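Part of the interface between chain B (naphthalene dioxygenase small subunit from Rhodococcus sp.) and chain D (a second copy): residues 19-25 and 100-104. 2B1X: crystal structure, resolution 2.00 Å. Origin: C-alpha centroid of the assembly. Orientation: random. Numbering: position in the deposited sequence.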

ATOM      1  N   LEU B  19     -17.564  23.645  13.650  1.00 17.28           N
ATOM      2  CA  LEU B  19     -17.137  22.432  12.954  1.00 16.91           C
ATOM      3  C   LEU B  19     -15.838  21.879  13.520  1.00 16.62           C
ATOM      4  O   LEU B  19     -15.657  20.655  13.630  1.00 16.86           O
ATOM      5  CB  LEU B  19     -16.964  22.700  11.451  1.00 17.18           C
ATOM      6  CG  LEU B  19     -18.206  22.871  10.593  1.00 17.66           C
ATOM      7  CD1 LEU B  19     -17.812  23.203   9.190  1.00 18.15           C
ATOM      8  CD2 LEU B  19     -19.020  21.578  10.618  1.00 18.04           C
ATOM      9  N   TYR B  20     -14.923  22.773  13.882  1.00 15.70           N
ATOM     10  CA  TYR B  20     -13.632  22.313  14.388  1.00 15.62           C
ATOM     11  C   TYR B  20     -13.798  21.763  15.800  1.00 15.55           C
ATOM     12  O   TYR B  20     -13.124  20.817  16.168  1.00 15.93           O
ATOM     13  CB  TYR B  20     -12.578  23.424  14.348  1.00 14.65           C
ATOM     14  CG  TYR B  20     -12.226  23.947  12.979  1.00 14.90           C
ATOM     15  CD1 TYR B  20     -11.569  25.163  12.850  1.00 14.26           C
ATOM     16  CD2 TYR B  20     -12.469  23.202  11.803  1.00 15.70           C
ATOM     17  CE1 TYR B  20     -11.199  25.666  11.625  1.00 14.76           C
ATOM     18  CE2 TYR B  20     -12.082  23.704  10.527  1.00 14.46           C
ATOM     19  CZ  TYR B  20     -11.451  24.939  10.460  1.00 16.20           C
ATOM     20  OH  TYR B  20     -11.047  25.506   9.254  1.00 17.20           O
ATOM     21  N   MET B  21     -14.696  22.355  16.579  1.00 15.78           N
ATOM     22  CA  MET B  21     -15.030  21.845  17.919  1.00 16.37           C
ATOM     23  C   MET B  21     -15.695  20.461  17.838  1.00 16.29           C
ATOM     24  O   MET B  21     -15.454  19.585  18.668  1.00 16.36           O
ATOM     25  CB  MET B  21     -15.943  22.849  18.627  1.00 16.52           C
ATOM     26  CG  MET B  21     -16.570  22.385  19.976  1.00 18.36           C
ATOM     27  SD  MET B  21     -18.055  21.332  19.755  1.00 24.02           S
ATOM     28  CE  MET B  21     -19.298  22.515  19.107  1.00 22.16           C
ATOM     29  N   GLU B  22     -16.533  20.275  16.826  1.00 15.80           N
ATOM     30  CA  GLU B  22     -17.236  19.026  16.644  1.00 16.63           C
ATOM     31  C   GLU B  22     -16.240  17.922  16.328  1.00 16.05           C
ATOM     32  O   GLU B  22     -16.280  16.862  16.942  1.00 15.77           O
ATOM     33  CB  GLU B  22     -18.249  19.136  15.501  1.00 16.70           C
ATOM     34  CG  GLU B  22     -19.194  17.939  15.428  1.00 17.12           C
ATOM     35  CD  GLU B  22     -19.552  17.511  14.006  1.00 19.10           C
ATOM     36  OE1 GLU B  22     -19.328  18.292  13.051  1.00 19.95           O
ATOM     37  OE2 GLU B  22     -20.101  16.397  13.838  1.00 18.76           O
ATOM     38  N   ALA B  23     -15.366  18.189  15.355  1.00 16.27           N
ATOM     39  CA  ALA B  23     -14.290  17.268  14.973  1.00 16.29           C
ATOM     40  C   ALA B  23     -13.363  16.918  16.154  1.00 15.94           C
ATOM     41  O   ALA B  23     -12.970  15.764  16.336  1.00 16.30           O
ATOM     42  CB  ALA B  23     -13.473  17.859  13.814  1.00 15.75           C
ATOM     43  N   GLU B  24     -12.992  17.924  16.932  1.00 15.86           N
ATOM     44  CA  GLU B  24     -12.179  17.724  18.128  1.00 15.61           C
ATOM     45  C   GLU B  24     -12.791  16.758  19.121  1.00 15.59           C
ATOM     46  O   GLU B  24     -12.089  15.888  19.649  1.00 15.62           O
ATOM     47  CB  GLU B  24     -11.882  19.063  18.825  1.00 16.11           C
ATOM     48  CG  GLU B  24     -11.006  18.935  20.065  1.00 17.45           C
ATOM     49  CD  GLU B  24     -10.869  20.233  20.827  1.00 23.36           C
ATOM     50  OE1 GLU B  24     -10.385  21.221  20.250  1.00 24.29           O
ATOM     51  OE2 GLU B  24     -11.259  20.279  22.016  1.00 29.70           O
ATOM     52  N   LEU B  25     -14.083  16.926  19.407  1.00 15.41           N
ATOM     53  CA  LEU B  25     -14.806  16.004  20.283  1.00 15.26           C
ATOM     54  C   LEU B  25     -14.734  14.587  19.718  1.00 15.33           C
ATOM     55  O   LEU B  25     -14.395  13.654  20.448  1.00 14.82           O
ATOM     56  CB  LEU B  25     -16.276  16.434  20.444  1.00 14.73           C
ATOM     57  CG  LEU B  25     -16.684  17.674  21.262  1.00 15.62           C
ATOM     58  CD1 LEU B  25     -18.217  17.777  21.366  1.00 15.61           C
ATOM     59  CD2 LEU B  25     -16.099  17.652  22.691  1.00 16.57           C
TER
ATOM     60  N   THR D 100      -4.750  22.311   9.195  1.00 12.55           N
ATOM     61  CA  THR D 100      -6.195  22.495   9.101  1.00 12.49           C
ATOM     62  C   THR D 100      -6.764  22.582  10.504  1.00 12.64           C
ATOM     63  O   THR D 100      -6.019  22.445  11.487  1.00 13.66           O
ATOM     64  CB  THR D 100      -6.895  21.331   8.334  1.00 13.34           C
ATOM     65  OG1 THR D 100      -6.884  20.146   9.150  1.00 13.64           O
ATOM     66  CG2 THR D 100      -6.145  20.909   7.068  1.00 11.28           C
ATOM     67  N   ASN D 101      -8.070  22.819  10.593  1.00 12.47           N
ATOM     68  CA  ASN D 101      -8.799  22.827  11.864  1.00 12.75           C
ATOM     69  C   ASN D 101      -8.071  23.707  12.879  1.00 12.88           C
ATOM     70  O   ASN D 101      -7.873  23.306  14.034  1.00 12.52           O
ATOM     71  CB  ASN D 101      -8.960  21.395  12.470  1.00 12.12           C
ATOM     72  CG  ASN D 101      -9.720  20.417  11.572  1.00 13.57           C
ATOM     73  OD1 ASN D 101     -10.612  19.690  12.052  1.00 16.40           O
ATOM     74  ND2 ASN D 101      -9.385  20.367  10.314  1.00 10.68           N
ATOM     75  N   VAL D 102      -7.664  24.905  12.464  1.00 13.14           N
ATOM     76  CA  VAL D 102      -6.932  25.779  13.368  1.00 13.24           C
ATOM     77  C   VAL D 102      -7.857  26.341  14.472  1.00 15.00           C
ATOM     78  O   VAL D 102      -8.890  26.928  14.158  1.00 14.58           O
ATOM     79  CB  VAL D 102      -6.250  26.914  12.618  1.00 13.48           C
ATOM     80  CG1 VAL D 102      -5.588  27.908  13.630  1.00 13.82           C
ATOM     81  CG2 VAL D 102      -5.240  26.334  11.609  1.00 12.54           C
ATOM     82  N   ARG D 103      -7.509  26.083  15.749  1.00 16.00           N
ATOM     83  CA  ARG D 103      -8.245  26.641  16.897  1.00 16.83           C
ATOM     84  C   ARG D 103      -7.313  27.547  17.687  1.00 17.65           C
ATOM     85  O   ARG D 103      -6.187  27.162  17.993  1.00 18.06           O
ATOM     86  CB  ARG D 103      -8.808  25.542  17.818  1.00 16.47           C
ATOM     87  CG  ARG D 103      -9.932  24.719  17.213  1.00 16.85           C
ATOM     88  CD  ARG D 103      -9.804  23.229  17.486  1.00 16.58           C
ATOM     89  NE  ARG D 103      -8.759  22.641  16.646  1.00 15.12           N
ATOM     90  CZ  ARG D 103      -8.212  21.441  16.832  1.00 15.13           C
ATOM     91  NH1 ARG D 103      -8.573  20.665  17.851  1.00 15.59           N
ATOM     92  NH2 ARG D 103      -7.287  21.014  15.988  1.00 14.01           N
ATOM     93  N   VAL D 104      -7.783  28.745  18.029  1.00 18.64           N
ATOM     94  CA  VAL D 104      -6.992  29.708  18.799  1.00 19.20           C
ATOM     95  C   VAL D 104      -7.713  30.020  20.116  1.00 20.52           C
ATOM     96  O   VAL D 104      -8.926  30.264  20.131  1.00 20.48           O
ATOM     97  CB  VAL D 104      -6.769  31.024  17.984  1.00 19.72           C
ATOM     98  CG1 VAL D 104      -5.881  32.044  18.755  1.00 19.61           C
ATOM     99  CG2 VAL D 104      -6.216  30.721  16.576  1.00 18.02           C
TER
HETATM  100  O   HOH W   1      -9.552  23.624   8.086  1.00 24.14           O
HETATM  101  O   HOH W   2      -8.460  26.285   9.855  1.00 42.68           O

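Residues 19-25 of chain B form a stretch of helix that runs on in both directions, held by i to i+4 bonds such as Glu B24 N to Tyr B20 O (3.0 Å). Chain D approaches it with a corner at Asn D101, where phi/psi of 50/47 turns the backbone before the strand that includes residues 102-104. Helix and strand axes cross at -102° and come no nearer than 9.3 Å, so the contact is made by side chains and by the corner itself; the CA atoms of Tyr B20 and Asn D101 lie 5.5 Å apart.

The helix presents Tyr B20, Ala B23 and Glu B24, one turn of its surface, whereas Met B21 points away. Tyr B20 is the centre of the contact. Asn D101 CA sits 3.4 Å from the centroid of the Tyr B20 ring and 3° off the ring normal, a CH-pi contact that sets the CA of the corner residue almost squarely over one face. Beyond the ring, the hydroxyl reaches the backbone through two waters: water 1 lies 2.7 Å from Tyr B20 OH and accepts from Asn D101 N (3.0 Å), and water 2 lies 2.8 Å from Tyr B20 OH and accepts from Val D102 N (3.1 Å). Both amides of the turn are thus satisfied by solvent held against the tyrosine.

Val D102 directs its side chain away and meets the ring through its carbonyl, Val D102 O lying 3.5 Å from Tyr B20 CD1. The CA-to-CB bond of Arg D103 points sideways to the helix, but the end of its side chain comes nearer. Arg D103 NE and NH2 donate to Asn D101 O (2.8 and 3.1 Å), bracing the guanidinium against the corner, while Arg D103 NH1 donates to Glu B24 OE1 at 3.1 Å and 161°, within a salt bridge. Glu B24 OE1 lies at the guanidinium edge, near its plane; with the bonds to Asn D101 O, one arginine links the turn of its own chain to the neighbouring helix.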